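Local coordinates for protein inositol dehydrogenase (Lactobacillus casei, PDB 4MKX) that probably oxidises scyllo-inositol with NAD as cofactor, as a sugar alcohol dehydrogenase of the Gfo/Idh/MocA family, at residues D161-I165 / I203-K209; S167-D171 / M195-D199. The contacts are given in a common frame with arbitrary orientation. Numbering follows the deposited sequence.

Contact 1: D161-I165 / I203-K209; sequences DITLI and IRWFTGK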
loop_
_atom_site.group_PDB
_atom_site.type_symbol
_atom_site.label_atom_id
_atom_site.label_comp_id
_atom_site.label_asym_id
_atom_site.label_seq_id
_atom_site.Cartn_x
_atom_site.Cartn_y
_atom_site.Cartn_z
ATOM N N ASP A 161 3.874 19.240 -17.853
ATOM C CA ASP A 161 5.103 18.900 -18.557
ATOM C C ASP A 161 5.983 18.078 -17.621
ATOM O O ASP A 161 5.955 18.257 -16.402
ATOM C CB ASP A 161 5.828 20.167 -19.022
ATOM C CG ASP A 161 7.075 19.860 -19.838
ATOM O OD1 ASP A 161 7.124 18.819 -20.532
ATOM O OD2 ASP A 161 8.016 20.670 -19.785
ATOM N N ILE A 162 6.768 17.176 -18.197
ATOM C CA ILE A 162 7.613 16.289 -17.416
ATOM C C ILE A 162 8.914 16.972 -17.028
ATOM O O ILE A 162 9.598 17.541 -17.864
ATOM C CB ILE A 162 7.907 15.018 -18.221
ATOM C CG1 ILE A 162 6.601 14.254 -18.431
ATOM C CG2 ILE A 162 8.973 14.180 -17.510
ATOM C CD1 ILE A 162 6.722 13.055 -19.366
ATOM N N THR A 163 9.255 16.943 -15.746
ATOM C CA THR A 163 10.491 17.570 -15.297
ATOM C C THR A 163 11.572 16.531 -14.988
ATOM O O THR A 163 12.749 16.788 -15.149
ATOM C CB THR A 163 10.261 18.399 -14.043
ATOM O OG1 THR A 163 9.989 17.508 -12.965
ATOM C CG2 THR A 163 9.086 19.329 -14.213
ATOM N N LEU A 164 11.169 15.349 -14.530
ATOM C CA LEU A 164 12.152 14.337 -14.165
ATOM C C LEU A 164 11.571 12.945 -14.371
ATOM O O LEU A 164 10.415 12.692 -14.045
ATOM C CB LEU A 164 12.570 14.504 -12.694
ATOM C CG LEU A 164 13.690 13.590 -12.169
ATOM C CD1 LEU A 164 14.463 14.335 -11.102
ATOM C CD2 LEU A 164 13.134 12.305 -11.573
ATOM N N ILE A 165 12.384 12.049 -14.914
ATOM C CA ILE A 165 11.993 10.651 -14.965
ATOM C C ILE A 165 13.064 9.821 -14.270
ATOM O O ILE A 165 14.248 9.995 -14.518
ATOM C CB ILE A 165 11.805 10.166 -16.408
ATOM C CG1 ILE A 165 10.609 10.872 -17.027
ATOM C CG2 ILE A 165 11.532 8.665 -16.416
ATOM C CD1 ILE A 165 10.308 10.409 -18.447
ATOM N N ILE A 203 12.106 6.734 -21.568
ATOM C CA ILE A 203 12.347 8.161 -21.411
ATOM C C ILE A 203 12.021 8.917 -22.708
ATOM O O ILE A 203 11.262 9.905 -22.700
ATOM C CB ILE A 203 13.780 8.398 -20.936
ATOM C CG1 ILE A 203 13.889 7.972 -19.470
ATOM C CG2 ILE A 203 14.170 9.868 -21.067
ATOM C CD1 ILE A 203 15.294 7.652 -19.025
ATOM N N ARG A 204 12.526 8.406 -23.828
ATOM C CA ARG A 204 12.269 9.031 -25.121
ATOM C C ARG A 204 10.795 8.972 -25.485
ATOM O O ARG A 204 10.232 9.945 -25.986
ATOM C CB ARG A 204 13.125 8.379 -26.216
ATOM C CG ARG A 204 14.641 8.526 -26.004
ATOM C CD ARG A 204 15.446 7.899 -27.143
ATOM N NE ARG A 204 15.172 8.574 -28.407
ATOM C CZ ARG A 204 14.426 8.060 -29.381
ATOM N NH1 ARG A 204 13.881 6.853 -29.247
ATOM N NH2 ARG A 204 14.219 8.757 -30.487
ATOM N N TRP A 205 10.165 7.830 -25.210
ATOM C CA TRP A 205 8.761 7.612 -25.524
ATOM C C TRP A 205 7.866 8.589 -24.768
ATOM O O TRP A 205 6.987 9.224 -25.358
ATOM C CB TRP A 205 8.385 6.150 -25.208
ATOM C CG TRP A 205 6.972 5.746 -25.481
ATOM C CD1 TRP A 205 6.244 5.999 -26.610
ATOM C CD2 TRP A 205 6.127 4.960 -24.627
ATOM N NE1 TRP A 205 4.990 5.438 -26.499
ATOM C CE2 TRP A 205 4.895 4.791 -25.297
ATOM C CE3 TRP A 205 6.293 4.385 -23.367
ATOM C CZ2 TRP A 205 3.828 4.082 -24.735
ATOM C CZ3 TRP A 205 5.231 3.681 -22.811
ATOM C CH2 TRP A 205 4.017 3.532 -23.501
ATOM N N PHE A 206 8.094 8.731 -23.464
ATOM C CA PHE A 206 7.232 9.592 -22.655
ATOM C C PHE A 206 7.420 11.078 -22.947
ATOM O O PHE A 206 6.454 11.832 -22.912
ATOM C CB PHE A 206 7.449 9.334 -21.154
ATOM C CG PHE A 206 6.598 8.234 -20.607
ATOM C CD1 PHE A 206 5.315 8.495 -20.156
ATOM C CD2 PHE A 206 7.072 6.932 -20.552
ATOM C CE1 PHE A 206 4.513 7.475 -19.658
ATOM C CE2 PHE A 206 6.275 5.906 -20.054
ATOM C CZ PHE A 206 4.999 6.179 -19.608
ATOM N N THR A 207 8.656 11.482 -23.217
ATOM C CA THR A 207 8.990 12.902 -23.361
ATOM C C THR A 207 8.922 13.422 -24.796
ATOM O O THR A 207 8.519 14.564 -25.022
ATOM C CB THR A 207 10.383 13.233 -22.797
ATOM O OG1 THR A 207 11.396 12.541 -23.529
ATOM C CG2 THR A 207 10.477 12.859 -21.327
ATOM N N GLY A 208 9.310 12.585 -25.755
ATOM C CA GLY A 208 9.500 13.037 -27.124
ATOM C C GLY A 208 10.824 13.759 -27.331
ATOM O O GLY A 208 11.080 14.322 -28.401
ATOM N N LYS A 209 11.684 13.723 -26.314
ATOM C CA LYS A 209 12.931 14.479 -26.331
ATOM C C LYS A 209 14.139 13.540 -26.380
ATOM O O LYS A 209 14.003 12.347 -26.089
ATOM C CB LYS A 209 12.978 15.394 -25.094
ATOM C CG LYS A 209 11.650 16.130 -24.817
ATOM C CD LYS A 209 11.533 16.672 -23.370
ATOM C CE LYS A 209 10.141 17.266 -23.076
ATOM N NZ LYS A 209 9.970 17.780 -21.666
#

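Contact 2: S167-D171 / M195-D199; sequences SYSID and MSIHD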
loop_
_atom_site.group_PDB
_atom_site.type_symbol
_atom_site.label_atom_id
_atom_site.label_comp_id
_atom_site.label_asym_id
_atom_site.label_seq_id
_atom_site.Cartn_x
_atom_site.Cartn_y
_atom_site.Cartn_z
ATOM N N SER A 167 14.051 5.830 -13.639
ATOM C CA SER A 167 13.705 4.464 -14.009
ATOM C C SER A 167 14.734 3.472 -13.487
ATOM O O SER A 167 15.945 3.696 -13.588
ATOM C CB SER A 167 13.519 4.354 -15.533
ATOM O OG SER A 167 12.641 3.281 -15.846
ATOM N N TYR A 168 14.246 2.389 -12.882
ATOM C CA TYR A 168 15.102 1.361 -12.323
ATOM C C TYR A 168 14.828 0.071 -13.056
ATOM O O TYR A 168 13.665 -0.297 -13.245
ATOM C CB TYR A 168 14.713 1.094 -10.867
ATOM C CG TYR A 168 15.203 2.067 -9.821
ATOM C CD1 TYR A 168 15.696 3.328 -10.144
ATOM C CD2 TYR A 168 15.159 1.707 -8.488
ATOM C CE1 TYR A 168 16.143 4.199 -9.143
ATOM C CE2 TYR A 168 15.587 2.564 -7.493
ATOM C CZ TYR A 168 16.080 3.795 -7.816
ATOM O OH TYR A 168 16.514 4.616 -6.803
ATOM N N SER A 169 15.885 -0.632 -13.441
ATOM C CA SER A 169 15.768 -2.004 -13.937
ATOM C C SER A 169 16.785 -2.848 -13.186
ATOM O O SER A 169 17.988 -2.739 -13.428
ATOM C CB SER A 169 16.053 -2.078 -15.442
ATOM O OG SER A 169 15.050 -1.392 -16.171
ATOM N N ILE A 170 16.316 -3.689 -12.268
ATOM C CA ILE A 170 17.232 -4.489 -11.450
ATOM C C ILE A 170 16.847 -5.976 -11.504
ATOM O O ILE A 170 15.766 -6.362 -11.065
ATOM C CB ILE A 170 17.252 -4.019 -9.986
ATOM C CG1 ILE A 170 17.356 -2.487 -9.897
ATOM C CG2 ILE A 170 18.433 -4.650 -9.243
ATOM C CD1 ILE A 170 17.302 -1.963 -8.448
ATOM N N ASP A 171 17.739 -6.797 -12.050
ATOM C CA ASP A 171 17.497 -8.233 -12.166
ATOM C C ASP A 171 17.635 -8.882 -10.806
ATOM O O ASP A 171 18.356 -8.380 -9.944
ATOM C CB ASP A 171 18.500 -8.878 -13.135
ATOM C CG ASP A 171 17.974 -8.981 -14.555
ATOM O OD1 ASP A 171 16.760 -8.797 -14.782
ATOM O OD2 ASP A 171 18.788 -9.268 -15.455
ATOM N N MET A 195 20.820 -3.769 -19.530
ATOM C CA MET A 195 19.715 -3.524 -18.604
ATOM C C MET A 195 18.936 -2.228 -18.828
ATOM O O MET A 195 17.770 -2.136 -18.443
ATOM C CB MET A 195 20.234 -3.537 -17.155
ATOM C CG MET A 195 20.685 -4.895 -16.669
ATOM S SD MET A 195 19.341 -6.094 -16.711
ATOM C CE MET A 195 18.316 -5.495 -15.365
ATOM N N SER A 196 19.568 -1.221 -19.422
ATOM C CA SER A 196 18.964 0.106 -19.431
ATOM C C SER A 196 18.365 0.547 -20.758
ATOM O O SER A 196 17.793 1.630 -20.830
ATOM C CB SER A 196 19.990 1.150 -18.987
ATOM O OG SER A 196 20.515 0.812 -17.717
ATOM N N ILE A 197 18.516 -0.263 -21.805
ATOM C CA ILE A 197 17.982 0.114 -23.102
ATOM C C ILE A 197 16.473 0.349 -23.055
ATOM O O ILE A 197 15.984 1.300 -23.654
ATOM C CB ILE A 197 18.344 -0.911 -24.208
ATOM C CG1 ILE A 197 19.838 -0.827 -24.506
ATOM C CG2 ILE A 197 17.593 -0.605 -25.494
ATOM C CD1 ILE A 197 20.234 -1.389 -25.866
ATOM N N HIS A 198 15.735 -0.487 -22.323
ATOM C CA HIS A 198 14.299 -0.279 -22.219
ATOM C C HIS A 198 13.979 1.005 -21.469
ATOM O O HIS A 198 12.983 1.673 -21.764
ATOM C CB HIS A 198 13.611 -1.444 -21.516
ATOM C CG HIS A 198 13.616 -2.721 -22.292
ATOM N ND1 HIS A 198 12.979 -2.860 -23.505
ATOM C CD2 HIS A 198 14.163 -3.928 -22.010
ATOM C CE1 HIS A 198 13.146 -4.093 -23.948
ATOM N NE2 HIS A 198 13.850 -4.767 -23.052
ATOM N N ASP A 199 14.809 1.349 -20.490
ATOM C CA ASP A 199 14.612 2.583 -19.742
ATOM C C ASP A 199 14.879 3.811 -20.609
ATOM O O ASP A 199 14.138 4.791 -20.553
ATOM C CB ASP A 199 15.508 2.597 -18.504
ATOM C CG ASP A 199 15.125 1.532 -17.500
ATOM O OD1 ASP A 199 13.945 1.493 -17.090
ATOM O OD2 ASP A 199 16.001 0.730 -17.122
#

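Contact 1: D161-I165 / I203-K209
I165 and I162 form the apolar centre. Their CA-CB bonds point toward helix 197-207, whose last turn packs on them. I165 CG2 meets I203 CG1 at 3.9 Å, and I165 CD1 lies 3.8 Å from T207 CG2 and 4.1 Å from F206 CB. I162 CD1 lies 4.2 Å from F206 CB. The F206 ring leads away, to Y147 and K151 of helix 145-155. The axes of strand 162-165 and helix 203-207 run nearly antiparallel, at 165° and 10.3 Å. Here a helix packs on one face of the C-terminal domain's mixed sheet. T163 and L164, both opposite I266, make a classic beta bulge. It sets I162 and I165 on the same face. The helix ends at T207; G208 follows with positive phi. T207 OG1 bonds I203 O and accepts from K209 N in an ST turn. At the polar edge, K209 NZ forms a salt bridge with D161 OD1 at 3.2 Å. K209 also pairs with D243, and D161 with R221 of the second subunit.

Contact 2: S167-D171 / M195-D199
Two hydrogen bonds cross between the segments. S167 OG donates to D199 OD1 at 2.5 Å, and S169 OG donates to D199 OD2, also at 2.5 Å. One carboxylate thus takes a hydroxyl on each oxygen. The spacing follows from the strand: residues two apart put their side chains on the same face, here toward the start of helix 197-207. R141 joins this buried polar group, with a salt bridge to D199 and a hydrogen bond to S169. The setting is the large mixed sheet of the Gfo/Idh/MocA C-terminal domain, with the helix on one face. Y168 and I170 point away from the helix, and the Y168 hydroxyl bonds E264 of the second subunit. Van der Waals contacts come from M195, the last residue of helix 191-195. Its side chain, m at all three chi angles, bends so that CE comes in against S169. M195 CE is 3.4 Å from S169 O and 4.1 Å from S169 CB. M195 SD approaches D171 OD2 at 3.5 Å.

Both contacts join strand 162-172 to helix 197-207, and their centres lie about 16 Å apart. Contact 1 takes the start of the strand and the end of the helix; contact 2 takes the later strand, the first helical turn and the end of helix 191-195. Along the chain, contact 2 is therefore nested inside contact 1, as expected for a helix running back along its strand. Its centre lies about 10 Å from that of the folded chain, against about 18 Å for contact 1. Together they join the helix to the C-terminal sheet at both ends, mainly by apolar packing in contact 1, by hydrogen bonds and methionine packing in contact 2. At both, strand residues also reach the second subunit.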